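Local coordinates for adhesion and penetration protein autotransporter (Haemophilus influenzae, PDB 3SYJ) that promotes bacterial adherence, invasion and cell-to-cell aggregation as the secreted passenger domain of a self-associating autotransporter, and is probably a serine protease, at residues R534-T546 against D565-K577. Sequence-based numbering, arbitrary orientation.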
loop_
_atom_site.group_PDB
_atom_site.type_symbol
_atom_site.label_atom_id
_atom_site.label_comp_id
_atom_site.label_asym_id
_atom_site.label_seq_id
_atom_site.Cartn_x
_atom_site.Cartn_y
_atom_site.Cartn_z
ATOM N N ARG A 534 0.196 50.594 -4.506
ATOM C CA ARG A 534 0.893 49.795 -3.513
ATOM C C ARG A 534 1.321 48.457 -4.099
ATOM O O ARG A 534 0.719 47.963 -5.049
ATOM C CB ARG A 534 -0.006 49.573 -2.296
ATOM C CG ARG A 534 -0.202 50.816 -1.438
ATOM C CD ARG A 534 1.081 51.171 -0.700
ATOM N NE ARG A 534 1.494 50.116 0.225
ATOM C CZ ARG A 534 1.278 50.143 1.538
ATOM N NH1 ARG A 534 0.649 51.175 2.086
ATOM N NH2 ARG A 534 1.690 49.139 2.307
ATOM N N LYS A 535 2.366 47.873 -3.526
ATOM C CA LYS A 535 2.842 46.566 -3.950
ATOM C C LYS A 535 1.889 45.478 -3.482
ATOM O O LYS A 535 1.798 44.418 -4.099
ATOM C CB LYS A 535 4.250 46.309 -3.406
ATOM C CG LYS A 535 5.331 47.068 -4.158
ATOM C CD LYS A 535 6.733 46.654 -3.746
ATOM C CE LYS A 535 7.269 47.491 -2.594
ATOM N NZ LYS A 535 8.767 47.572 -2.655
ATOM N N GLU A 536 1.178 45.757 -2.394
ATOM C CA GLU A 536 0.288 44.787 -1.767
ATOM C C GLU A 536 -1.171 45.092 -2.058
ATOM O O GLU A 536 -1.631 46.221 -1.864
ATOM C CB GLU A 536 0.485 44.778 -0.251
ATOM C CG GLU A 536 1.917 44.636 0.195
ATOM C CD GLU A 536 2.624 45.973 0.292
ATOM O OE1 GLU A 536 2.023 46.996 -0.103
ATOM O OE2 GLU A 536 3.779 46.000 0.772
ATOM N N ILE A 537 -1.895 44.078 -2.520
ATOM C CA ILE A 537 -3.340 44.171 -2.653
ATOM C C ILE A 537 -3.933 43.008 -1.890
ATOM O O ILE A 537 -3.235 42.043 -1.591
ATOM C CB ILE A 537 -3.809 44.125 -4.120
ATOM C CG1 ILE A 537 -3.466 42.777 -4.764
ATOM C CG2 ILE A 537 -3.203 45.275 -4.896
ATOM C CD1 ILE A 537 -3.813 42.684 -6.245
ATOM N N ALA A 538 -5.216 43.094 -1.567
ATOM C CA ALA A 538 -5.816 42.076 -0.731
ATOM C C ALA A 538 -7.251 41.807 -1.132
ATOM O O ALA A 538 -7.923 42.664 -1.702
ATOM C CB ALA A 538 -5.745 42.497 0.735
ATOM N N TYR A 539 -7.714 40.602 -0.830
ATOM C CA TYR A 539 -9.094 40.243 -1.068
ATOM C C TYR A 539 -9.631 39.591 0.198
ATOM O O TYR A 539 -9.175 38.523 0.593
ATOM C CB TYR A 539 -9.192 39.279 -2.256
ATOM C CG TYR A 539 -10.601 38.832 -2.575
ATOM C CD1 TYR A 539 -11.534 39.733 -3.073
ATOM C CD2 TYR A 539 -10.995 37.503 -2.401
ATOM C CE1 TYR A 539 -12.825 39.332 -3.371
ATOM C CE2 TYR A 539 -12.288 37.091 -2.699
ATOM C CZ TYR A 539 -13.197 38.014 -3.185
ATOM O OH TYR A 539 -14.490 37.641 -3.489
ATOM N N ASN A 540 -10.600 40.243 0.831
ATOM C CA ASN A 540 -11.150 39.768 2.097
ATOM C C ASN A 540 -12.240 38.707 1.944
ATOM O O ASN A 540 -12.715 38.149 2.939
ATOM C CB ASN A 540 -11.732 40.945 2.880
ATOM C CG ASN A 540 -10.671 41.903 3.371
ATOM O OD1 ASN A 540 -9.694 42.178 2.673
ATOM N ND2 ASN A 540 -10.858 42.418 4.585
ATOM N N GLY A 541 -12.639 38.431 0.705
ATOM C CA GLY A 541 -13.816 37.618 0.452
ATOM C C GLY A 541 -13.580 36.174 0.043
ATOM O O GLY A 541 -12.545 35.575 0.365
ATOM N N TRP A 542 -14.565 35.623 -0.669
ATOM C CA TRP A 542 -14.565 34.228 -1.095
ATOM C C TRP A 542 -14.402 34.047 -2.606
ATOM O O TRP A 542 -14.895 34.856 -3.398
ATOM C CB TRP A 542 -15.863 33.532 -0.651
ATOM C CG TRP A 542 -15.825 33.093 0.770
ATOM C CD1 TRP A 542 -16.167 33.833 1.864
ATOM C CD2 TRP A 542 -15.405 31.819 1.261
ATOM N NE1 TRP A 542 -15.986 33.099 3.005
ATOM C CE2 TRP A 542 -15.517 31.856 2.665
ATOM C CE3 TRP A 542 -14.941 30.650 0.652
ATOM C CZ2 TRP A 542 -15.188 30.767 3.474
ATOM C CZ3 TRP A 542 -14.614 29.564 1.454
ATOM C CH2 TRP A 542 -14.736 29.634 2.852
ATOM N N PHE A 543 -13.696 32.982 -2.982
ATOM C CA PHE A 543 -13.678 32.470 -4.353
ATOM C C PHE A 543 -14.333 31.100 -4.364
ATOM O O PHE A 543 -13.817 30.155 -3.777
ATOM C CB PHE A 543 -12.249 32.353 -4.879
ATOM C CG PHE A 543 -11.608 33.670 -5.181
ATOM C CD1 PHE A 543 -11.996 34.399 -6.291
ATOM C CD2 PHE A 543 -10.622 34.182 -4.360
ATOM C CE1 PHE A 543 -11.417 35.617 -6.575
ATOM C CE2 PHE A 543 -10.029 35.407 -4.640
ATOM C CZ PHE A 543 -10.427 36.124 -5.750
ATOM N N GLY A 544 -15.482 30.993 -5.016
ATOM C CA GLY A 544 -16.210 29.739 -5.033
ATOM C C GLY A 544 -17.451 29.851 -4.176
ATOM O O GLY A 544 -17.504 30.648 -3.238
ATOM N N GLU A 545 -18.460 29.056 -4.501
ATOM C CA GLU A 545 -19.718 29.098 -3.784
ATOM C C GLU A 545 -19.642 28.223 -2.540
ATOM O O GLU A 545 -19.199 27.076 -2.606
ATOM C CB GLU A 545 -20.854 28.632 -4.693
ATOM C CG GLU A 545 -22.206 28.586 -4.008
ATOM C CD GLU A 545 -22.649 29.947 -3.504
ATOM O OE1 GLU A 545 -22.897 30.846 -4.337
ATOM O OE2 GLU A 545 -22.748 30.114 -2.271
ATOM N N THR A 546 -20.063 28.763 -1.402
ATOM C CA THR A 546 -20.066 27.986 -0.166
ATOM C C THR A 546 -21.444 27.412 0.157
ATOM O O THR A 546 -21.553 26.459 0.924
ATOM C CB THR A 546 -19.599 28.824 1.034
ATOM O OG1 THR A 546 -20.279 30.084 1.023
ATOM C CG2 THR A 546 -18.092 29.053 0.969
ATOM N N ASP A 565 8.104 41.588 -6.847
ATOM C CA ASP A 565 7.759 42.238 -5.583
ATOM C C ASP A 565 6.320 42.757 -5.526
ATOM O O ASP A 565 6.095 43.946 -5.290
ATOM C CB ASP A 565 8.728 43.389 -5.291
ATOM C CG ASP A 565 8.721 43.799 -3.825
ATOM O OD1 ASP A 565 7.909 43.233 -3.061
ATOM O OD2 ASP A 565 9.525 44.680 -3.435
ATOM N N ARG A 566 5.353 41.871 -5.742
ATOM C CA ARG A 566 3.942 42.228 -5.635
ATOM C C ARG A 566 3.243 41.167 -4.811
ATOM O O ARG A 566 3.464 39.981 -5.022
ATOM C CB ARG A 566 3.293 42.314 -7.016
ATOM C CG ARG A 566 3.939 43.313 -7.956
ATOM C CD ARG A 566 3.822 44.737 -7.435
ATOM N NE ARG A 566 3.775 45.693 -8.539
ATOM C CZ ARG A 566 4.815 46.411 -8.953
ATOM N NH1 ARG A 566 5.992 46.294 -8.346
ATOM N NH2 ARG A 566 4.675 47.252 -9.972
ATOM N N THR A 567 2.401 41.581 -3.875
ATOM C CA THR A 567 1.767 40.624 -2.975
ATOM C C THR A 567 0.260 40.643 -3.091
ATOM O O THR A 567 -0.351 41.702 -3.215
ATOM C CB THR A 567 2.145 40.891 -1.510
ATOM O OG1 THR A 567 3.564 40.815 -1.371
ATOM C CG2 THR A 567 1.492 39.876 -0.589
ATOM N N LEU A 568 -0.324 39.452 -3.059
ATOM C CA LEU A 568 -1.766 39.287 -2.997
ATOM C C LEU A 568 -2.120 38.588 -1.690
ATOM O O LEU A 568 -1.670 37.473 -1.424
ATOM C CB LEU A 568 -2.271 38.467 -4.191
ATOM C CG LEU A 568 -3.752 38.061 -4.217
ATOM C CD1 LEU A 568 -4.673 39.259 -4.013
ATOM C CD2 LEU A 568 -4.095 37.340 -5.530
ATOM N N LEU A 569 -2.917 39.254 -0.868
ATOM C CA LEU A 569 -3.346 38.669 0.386
ATOM C C LEU A 569 -4.768 38.143 0.259
ATOM O O LEU A 569 -5.679 38.879 -0.118
ATOM C CB LEU A 569 -3.258 39.701 1.515
ATOM C CG LEU A 569 -3.992 39.370 2.824
ATOM C CD1 LEU A 569 -3.442 38.099 3.457
ATOM C CD2 LEU A 569 -3.920 40.542 3.810
ATOM N N LEU A 570 -4.949 36.863 0.559
ATOM C CA LEU A 570 -6.285 36.288 0.643
ATOM C C LEU A 570 -6.583 35.962 2.102
ATOM O O LEU A 570 -5.950 35.082 2.693
ATOM C CB LEU A 570 -6.384 35.031 -0.223
ATOM C CG LEU A 570 -5.971 35.251 -1.679
ATOM C CD1 LEU A 570 -5.866 33.936 -2.433
ATOM C CD2 LEU A 570 -6.950 36.188 -2.362
ATOM N N SER A 571 -7.537 36.674 2.693
ATOM C CA SER A 571 -7.791 36.509 4.116
ATOM C C SER A 571 -9.192 35.991 4.385
ATOM O O SER A 571 -9.613 35.912 5.536
ATOM C CB SER A 571 -7.575 37.831 4.858
ATOM O OG SER A 571 -8.560 38.780 4.477
ATOM N N GLY A 572 -9.910 35.645 3.323
ATOM C CA GLY A 572 -11.275 35.166 3.461
ATOM C C GLY A 572 -11.378 33.664 3.276
ATOM O O GLY A 572 -11.205 32.896 4.222
ATOM N N GLY A 573 -11.655 33.229 2.053
ATOM C CA GLY A 573 -11.737 31.808 1.791
ATOM C C GLY A 573 -11.846 31.443 0.326
ATOM O O GLY A 573 -12.215 32.278 -0.512
ATOM N N THR A 574 -11.501 30.193 0.022
ATOM C CA THR A 574 -11.758 29.615 -1.291
ATOM C C THR A 574 -12.462 28.275 -1.139
ATOM O O THR A 574 -12.147 27.495 -0.241
ATOM C CB THR A 574 -10.470 29.384 -2.123
ATOM O OG1 THR A 574 -9.625 28.430 -1.465
ATOM C CG2 THR A 574 -9.713 30.682 -2.343
ATOM N N ASN A 575 -13.424 28.022 -2.019
ATOM C CA ASN A 575 -14.016 26.701 -2.154
ATOM C C ASN A 575 -14.082 26.361 -3.632
ATOM O O ASN A 575 -15.162 26.246 -4.203
ATOM C CB ASN A 575 -15.414 26.666 -1.545
ATOM C CG ASN A 575 -15.960 25.261 -1.445
ATOM O OD1 ASN A 575 -17.165 25.034 -1.580
ATOM N ND2 ASN A 575 -15.073 24.302 -1.210
ATOM N N LEU A 576 -12.918 26.204 -4.251
ATOM C CA LEU A 576 -12.839 26.163 -5.704
ATOM C C LEU A 576 -12.932 24.782 -6.309
ATOM O O LEU A 576 -12.137 23.898 -5.999
ATOM C CB LEU A 576 -11.553 26.821 -6.193
ATOM C CG LEU A 576 -11.506 28.335 -6.046
ATOM C CD1 LEU A 576 -10.115 28.848 -6.356
ATOM C CD2 LEU A 576 -12.531 28.972 -6.950
ATOM N N LYS A 577 -13.906 24.616 -7.194
ATOM C CA LYS A 577 -13.918 23.490 -8.102
ATOM C C LYS A 577 -13.057 23.935 -9.279
ATOM O O LYS A 577 -13.561 24.426 -10.286
ATOM C CB LYS A 577 -15.343 23.202 -8.554
ATOM C CG LYS A 577 -15.771 21.761 -8.359
ATOM C CD LYS A 577 -16.109 21.480 -6.896
ATOM C CE LYS A 577 -16.443 20.003 -6.677
ATOM N NZ LYS A 577 -17.251 19.775 -5.444
HETATM O O HOH W 1 -9.630 35.880 0.369
HETATM O O HOH W 2 -11.360 38.417 5.359
HETATM O O HOH W 3 -7.551 40.948 3.982
#
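Trp542 lays its six-membered ring over the backbone of Gly573, whose CA stands 3.5 Å from the ring centroid and only 8° off the normal, the geometry of a CH-pi contact. Having CG beside its own backbone N swings the indole over the neighbouring strand, while Thr546 CG2 covers the opposite face and the backbone N of Asn575 lies at the edge. Around this packing, 534-546 and 565-577 run as parallel neighbours on successive coils of the beta-helix: strands 536-539 and 567-570 are inclined by 22°, and the Ile537 N to Thr567 O bond, 2.9 Å, is nearly straight at 173°.

The face bearing Ile537, Leu568, Tyr539, Leu570 and Phe543 is largely apolar. Leu570 CD2 reaches Tyr539 CB at 3.8 Å and meets Phe543 CE2 at the ring edge, nearly in plane, whereas Phe543 CZ sits over a face of the Tyr539 ring. The phenol of Tyr539 is itself tied down, its OH donating to Trp542 O at 2.8 Å.

After the Ser571 N to Tyr539 O bond, 3.2 Å, the strand pairing breaks; a water there donates to Tyr539 O and Gly541 O and accepts from Gly572 N at 3.0 Å. Pairing resumes with Gly573 N to Gly541 O.

On the solvent side Lys535 and Asp565 are partly exposed, and only their charged tips look loose. Lys535 runs past Asp565, bent at chi3, and NZ reaches OD2 at 3.1 Å from above the carboxylate plane; Asp565 OD1 is held by Lys586 on strand 586-593. The chemistry implies a coil-to-coil join carried by backbone bonds and apolar or aromatic packing, with water linking the two bends and the one salt bridge across the two segments at the partly exposed end.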